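Local coordinates for kelch domain-containing protein (Colletotrichum graminicola M1.001, PDB 5C86), which probably oxidises alcohols as a copper-dependent enzyme of the galactose oxidase and glyoxal oxidase family, at residues G244-D249 and K299-S304; L167-G172 and D220-V225. All blocks are in the same frame, centred on the assembly; numbering follows the deposited sequence.

Contact 1: residues G244-D249 and K299-S304; sequences GYTGYD and KMWLFS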
loop_
_atom_site.group_PDB
_atom_site.type_symbol
_atom_site.label_atom_id
_atom_site.label_comp_id
_atom_site.label_asym_id
_atom_site.label_seq_id
_atom_site.Cartn_x
_atom_site.Cartn_y
_atom_site.Cartn_z
ATOM N N GLY A 244 -4.185 -21.359 1.008
ATOM C CA GLY A 244 -5.448 -20.997 0.458
ATOM C C GLY A 244 -5.984 -19.751 1.095
ATOM O O GLY A 244 -5.510 -19.358 2.147
ATOM N N TYR A 245 -7.012 -19.204 0.489
ATOM C CA TYR A 245 -7.668 -17.990 1.037
ATOM C C TYR A 245 -8.139 -18.199 2.458
ATOM O O TYR A 245 -8.029 -17.325 3.322
ATOM C CB TYR A 245 -8.796 -17.532 0.108
ATOM C CG TYR A 245 -9.118 -16.066 0.130
ATOM C CD1 TYR A 245 -9.801 -15.454 1.190
ATOM C CD2 TYR A 245 -8.746 -15.269 -0.898
ATOM C CE1 TYR A 245 -10.014 -14.073 1.181
ATOM C CE2 TYR A 245 -8.977 -13.933 -0.945
ATOM C CZ TYR A 245 -9.599 -13.304 0.095
ATOM O OH TYR A 245 -9.846 -11.963 0.105
ATOM N N THR A 246 -8.687 -19.394 2.721
ATOM C CA THR A 246 -9.120 -19.782 4.046
ATOM C C THR A 246 -8.802 -21.230 4.252
ATOM O O THR A 246 -8.482 -21.994 3.319
ATOM C CB THR A 246 -10.652 -19.619 4.259
ATOM O OG1 THR A 246 -11.344 -20.488 3.356
ATOM C CG2 THR A 246 -11.096 -18.211 4.061
ATOM N N GLY A 247 -8.885 -21.587 5.488
ATOM C CA GLY A 247 -8.825 -23.000 5.870
ATOM C C GLY A 247 -7.481 -23.564 6.270
ATOM O O GLY A 247 -7.411 -24.703 6.767
ATOM N N TYR A 248 -6.420 -22.816 6.083
ATOM C CA TYR A 248 -5.085 -23.239 6.465
ATOM C C TYR A 248 -4.504 -22.328 7.504
ATOM O O TYR A 248 -4.903 -21.189 7.653
ATOM C CB TYR A 248 -4.184 -23.140 5.250
ATOM C CG TYR A 248 -4.537 -24.093 4.148
ATOM C CD1 TYR A 248 -4.019 -25.389 4.168
ATOM C CD2 TYR A 248 -5.409 -23.749 3.177
ATOM C CE1 TYR A 248 -4.352 -26.289 3.162
ATOM C CE2 TYR A 248 -5.736 -24.623 2.152
ATOM C CZ TYR A 248 -5.222 -25.890 2.188
ATOM O OH TYR A 248 -5.556 -26.752 1.189
ATOM N N ASP A 249 -3.443 -22.810 8.143
ATOM C CA ASP A 249 -2.659 -21.959 9.074
ATOM C C ASP A 249 -1.788 -21.070 8.211
ATOM O O ASP A 249 -1.180 -21.560 7.264
ATOM C CB ASP A 249 -1.765 -22.754 10.022
ATOM C CG ASP A 249 -2.561 -23.385 11.149
ATOM O OD1 ASP A 249 -3.383 -22.689 11.809
ATOM O OD2 ASP A 249 -2.336 -24.551 11.411
ATOM N N LYS A 299 -5.156 -19.296 12.024
ATOM C CA LYS A 299 -5.967 -20.142 11.157
ATOM C C LYS A 299 -6.949 -19.287 10.359
ATOM O O LYS A 299 -7.833 -18.622 10.945
ATOM C CB LYS A 299 -6.672 -21.199 12.008
ATOM C CG LYS A 299 -7.687 -22.078 11.278
ATOM C CD LYS A 299 -7.020 -23.051 10.343
ATOM C CE LYS A 299 -8.009 -24.070 9.778
ATOM N NZ LYS A 299 -8.253 -25.249 10.651
ATOM N N MET A 300 -6.789 -19.258 9.046
ATOM C CA MET A 300 -7.427 -18.157 8.273
ATOM C C MET A 300 -8.903 -18.479 8.018
ATOM O O MET A 300 -9.188 -19.407 7.285
ATOM C CB MET A 300 -6.649 -17.933 6.985
ATOM C CG MET A 300 -5.276 -17.327 7.275
ATOM S SD MET A 300 -4.177 -17.448 5.823
ATOM C CE MET A 300 -4.988 -16.335 4.748
ATOM N N TRP A 301 -9.741 -17.550 8.497
ATOM C CA TRP A 301 -11.182 -17.523 8.226
ATOM C C TRP A 301 -11.635 -16.083 8.085
ATOM O O TRP A 301 -11.093 -15.177 8.756
ATOM C CB TRP A 301 -11.987 -18.154 9.345
ATOM C CG TRP A 301 -11.751 -19.616 9.575
ATOM C CD1 TRP A 301 -11.252 -20.128 10.689
ATOM C CD2 TRP A 301 -11.957 -20.729 8.670
ATOM N NE1 TRP A 301 -11.200 -21.490 10.596
ATOM C CE2 TRP A 301 -11.553 -21.864 9.331
ATOM C CE3 TRP A 301 -12.436 -20.855 7.354
ATOM C CZ2 TRP A 301 -11.633 -23.144 8.724
ATOM C CZ3 TRP A 301 -12.508 -22.124 6.766
ATOM C CH2 TRP A 301 -12.093 -23.230 7.477
ATOM N N LEU A 302 -12.617 -15.889 7.245
ATOM C CA LEU A 302 -13.115 -14.550 6.959
ATOM C C LEU A 302 -14.061 -14.070 8.074
ATOM O O LEU A 302 -14.753 -14.868 8.709
ATOM C CB LEU A 302 -13.788 -14.483 5.604
ATOM C CG LEU A 302 -13.040 -15.070 4.403
ATOM C CD1 LEU A 302 -13.698 -14.698 3.124
ATOM C CD2 LEU A 302 -11.604 -14.564 4.406
ATOM N N PHE A 303 -14.065 -12.772 8.312
ATOM C CA PHE A 303 -15.063 -12.151 9.203
ATOM C C PHE A 303 -15.018 -12.775 10.589
ATOM O O PHE A 303 -16.081 -13.067 11.242
ATOM C CB PHE A 303 -16.470 -12.279 8.594
ATOM C CG PHE A 303 -16.557 -11.724 7.225
ATOM C CD1 PHE A 303 -16.514 -10.351 6.981
ATOM C CD2 PHE A 303 -16.624 -12.544 6.139
ATOM C CE1 PHE A 303 -16.571 -9.872 5.678
ATOM C CE2 PHE A 303 -16.638 -12.060 4.855
ATOM C CZ PHE A 303 -16.586 -10.731 4.611
ATOM N N SER A 304 -13.802 -13.008 11.068
ATOM C CA SER A 304 -13.536 -13.731 12.251
ATOM C C SER A 304 -12.448 -13.080 13.078
ATOM O O SER A 304 -11.349 -12.762 12.544
ATOM C CB SER A 304 -13.085 -15.158 11.912
ATOM O OG SER A 304 -12.910 -15.892 13.087
#
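The six-membered ring of Trp301 lies with one face against Gly247, whose CA makes a CH-pi contact 4.0 Å from the ring centroid and 25° off the ring normal. Gly247 N sits above the same face, offset toward the rim, while Thr246 CB approaches CE3 of the indole obliquely. At phi 95° a side chain on Gly247 would be jammed against the carbonyl O of Thr246, which calls for glycine; the CA hydrogens then meet the ring. At the Tyr245 ring, the edge near CE1 is met almost in plane by Leu302 CD2, at 3.6 Å; the same methyl and CG of Leu302 also press on Thr246 CG2. In the kelch beta-propeller, the contact joins the loop between the second and third strands of one blade (225-270) to the same loop of the next (282-324). Two nearly straight backbone hydrogen bonds set the spacing: Gly247 N to Met300 O (2.8 Å) and Met300 N to Tyr248 O (3.0 Å), beside a single bridge between Asp249 and Lys299. Met300 points at the other loop, and its unbranched, flexible chain bends at chi3 (68°) to bring CE 3.5 Å from the buried Tyr245 O, a carbonyl without a hydrogen-bond partner. Tyr245 OH hydrogen-bonds Tyr334 OH and His178 NE2, and the Tyr245 side chain touches that of Tyr120, a copper ligand seen in this protein; no copper is bound here.

Contact 2: residues L167-G172 and D220-V225; sequences LVMQRG and DSMCGV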
loop_
_atom_site.group_PDB
_atom_site.type_symbol
_atom_site.label_atom_id
_atom_site.label_comp_id
_atom_site.label_asym_id
_atom_site.label_seq_id
_atom_site.Cartn_x
_atom_site.Cartn_y
_atom_site.Cartn_z
ATOM N N LEU A 167 -0.175 -16.808 -12.773
ATOM C CA LEU A 167 -0.133 -16.406 -11.302
ATOM C C LEU A 167 -1.166 -17.113 -10.479
ATOM O O LEU A 167 -1.121 -17.003 -9.252
ATOM C CB LEU A 167 -0.290 -14.894 -11.182
ATOM C CG LEU A 167 -1.632 -14.228 -11.549
ATOM C CD1 LEU A 167 -2.759 -14.469 -10.573
ATOM C CD2 LEU A 167 -1.401 -12.728 -11.708
ATOM N N VAL A 168 -2.056 -17.952 -11.030
ATOM C CA VAL A 168 -3.130 -18.481 -10.202
ATOM C C VAL A 168 -2.545 -19.475 -9.187
ATOM O O VAL A 168 -1.722 -20.347 -9.477
ATOM C CB VAL A 168 -4.190 -19.137 -11.108
ATOM C CG1 VAL A 168 -5.294 -19.826 -10.335
ATOM C CG2 VAL A 168 -4.753 -18.144 -12.105
ATOM N N MET A 169 -3.007 -19.378 -7.931
ATOM C CA MET A 169 -2.573 -20.305 -6.891
ATOM C C MET A 169 -3.159 -21.709 -7.135
ATOM O O MET A 169 -4.141 -21.867 -7.844
ATOM C CB MET A 169 -3.107 -19.854 -5.540
ATOM C CG MET A 169 -2.684 -18.445 -5.192
ATOM S SD MET A 169 -2.119 -18.337 -3.520
ATOM C CE MET A 169 -3.145 -19.446 -2.543
ATOM N N GLN A 170 -2.578 -22.677 -6.441
ATOM C CA GLN A 170 -2.967 -24.079 -6.642
ATOM C C GLN A 170 -4.333 -24.399 -6.036
ATOM O O GLN A 170 -5.022 -25.233 -6.566
ATOM C CB GLN A 170 -1.875 -24.993 -6.038
ATOM C CG GLN A 170 -0.565 -25.137 -6.783
ATOM C CD GLN A 170 0.335 -26.267 -6.248
ATOM O OE1 GLN A 170 -0.123 -27.200 -5.589
ATOM N NE2 GLN A 170 1.622 -26.177 -6.539
ATOM N N ARG A 171 -4.732 -23.737 -4.961
ATOM C CA ARG A 171 -5.867 -24.112 -4.134
ATOM C C ARG A 171 -6.663 -22.886 -3.707
ATOM O O ARG A 171 -6.119 -21.760 -3.612
ATOM C CB ARG A 171 -5.398 -24.748 -2.790
ATOM C CG ARG A 171 -4.420 -25.908 -2.927
ATOM C CD ARG A 171 -3.829 -26.223 -1.542
ATOM N NE ARG A 171 -2.694 -27.137 -1.493
ATOM C CZ ARG A 171 -1.419 -26.856 -1.790
ATOM N NH1 ARG A 171 -0.986 -25.657 -2.219
ATOM N NH2 ARG A 171 -0.534 -27.834 -1.646
ATOM N N GLY A 172 -7.888 -23.157 -3.303
ATOM C CA GLY A 172 -8.696 -22.249 -2.502
ATOM C C GLY A 172 -9.471 -21.252 -3.352
ATOM O O GLY A 172 -9.409 -21.229 -4.589
ATOM N N ASP A 220 2.523 -21.293 -1.613
ATOM C CA ASP A 220 1.529 -20.303 -1.968
ATOM C C ASP A 220 1.072 -19.565 -0.668
ATOM O O ASP A 220 0.954 -20.161 0.425
ATOM C CB ASP A 220 0.315 -20.981 -2.523
ATOM C CG ASP A 220 0.538 -21.553 -3.918
ATOM O OD1 ASP A 220 1.517 -21.228 -4.626
ATOM O OD2 ASP A 220 -0.380 -22.285 -4.375
ATOM N N SER A 221 0.877 -18.221 -0.794
ATOM C CA SER A 221 0.811 -17.366 0.395
ATOM C C SER A 221 -0.248 -16.288 0.185
ATOM O O SER A 221 0.005 -15.093 0.319
ATOM C CB SER A 221 2.176 -16.682 0.574
ATOM O OG SER A 221 3.182 -17.592 0.973
ATOM N N MET A 222 -1.499 -16.719 0.049
ATOM C CA MET A 222 -2.591 -15.805 -0.159
ATOM C C MET A 222 -2.742 -14.917 1.064
ATOM O O MET A 222 -2.706 -15.425 2.178
ATOM C CB MET A 222 -3.876 -16.567 -0.380
ATOM C CG MET A 222 -5.115 -15.680 -0.607
ATOM S SD MET A 222 -5.025 -14.519 -1.984
ATOM C CE MET A 222 -5.073 -15.605 -3.386
ATOM N N CYS A 223 -2.886 -13.616 0.821
ATOM C CA CYS A 223 -3.033 -12.603 1.864
ATOM C C CYS A 223 -1.879 -12.590 2.817
ATOM O O CYS A 223 -2.021 -12.225 3.987
ATOM C CB CYS A 223 -4.371 -12.693 2.578
ATOM S SG CYS A 223 -5.737 -12.426 1.367
ATOM N N GLY A 224 -0.705 -13.015 2.281
ATOM C CA GLY A 224 0.604 -12.557 2.762
ATOM C C GLY A 224 0.752 -11.121 2.342
ATOM O O GLY A 224 -0.120 -10.577 1.675
ATOM N N VAL A 225 1.806 -10.475 2.795
ATOM C CA VAL A 225 2.057 -9.062 2.526
ATOM C C VAL A 225 3.400 -8.887 1.862
ATOM O O VAL A 225 4.328 -9.716 2.023
ATOM C CB VAL A 225 1.958 -8.229 3.785
ATOM C CG1 VAL A 225 0.544 -8.185 4.301
ATOM C CG2 VAL A 225 2.873 -8.693 4.877
HETATM O O HOH W 1 1.889 -24.217 -1.931
HETATM O O HOH W 2 -2.239 -23.330 -2.816
#
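Asp220 and Gln170 are joined by the direct hydrogen bond of this contact: Gln170 N donates to Asp220 OD2 at 3.0 Å with an N-H...O angle of 172°. The donor reaches OD2 on its syn side, 28° out of the carboxylate plane. An aspartate suits the place because its short chain presents two acceptors at once; OD1 takes the backbone N of Lys196, and the carboxylate thus spans two further pieces of chain. The CB and CG of Gln170 also lie against OD2, with the side-chain amide turned nearly perpendicular to the carboxylate.

Charge and water add a second layer. Arg171 NH1 stands 4.0 Å from Asp220 OD2, an attraction too long to count as a salt bridge. Water 2 bridges the pair: lying in the guanidinium plane at its edge, it accepts from Arg171 NH1 (2.7 Å) and donates to Asp220 OD2 (2.6 Å). Water 1 accepts from the same NH1 and from Asp220 N. The long arginine, extended from CG to NE, can bring its guanidinium to both waters.

The apolar part belongs to Met169. Its chain is bent at chi2 and chi3, laying SD 3.7 Å from Asp220 CB and CE 3.7 Å from Met222 CB. Met222 is the first of the two central residues of a type II beta turn from Ser221 to Gly224, closed by the hydrogen bond Gly224 N to Ser221 O; Met222 CE lies near Met169 SD. Flexible, unbranched thioethers suit such an irregular buried join.

Both segments are connections between propeller blades: 167-172 runs from strand 155-158 toward 181-183, and 220-225 leads from 208-214 directly into 225-230, where Val225 makes a backbone hydrogen bond with Tyr239 of strand 235-239.

From the N terminus, the chain reaches 167-172 after strand 155-158, builds the four-stranded blade 181-214, and returns at 220-225, where contact 2 closes that loop. Strands 225-230 and 235-239 then begin the next blade. Segment 244-249 leaves its second strand, and contact 1 closes once the chain has finished this blade and started the following one, at 299-304. The two loops therefore stand in series, neither nesting nor crossing. Their centres lie 12 Å apart and they touch by packing: Tyr245 CD2 is 3.7 Å from Met222 CG, and Tyr248 OH lies against Arg171 CD. Together they link connections of consecutive propeller blades near the copper-ligand Tyr120.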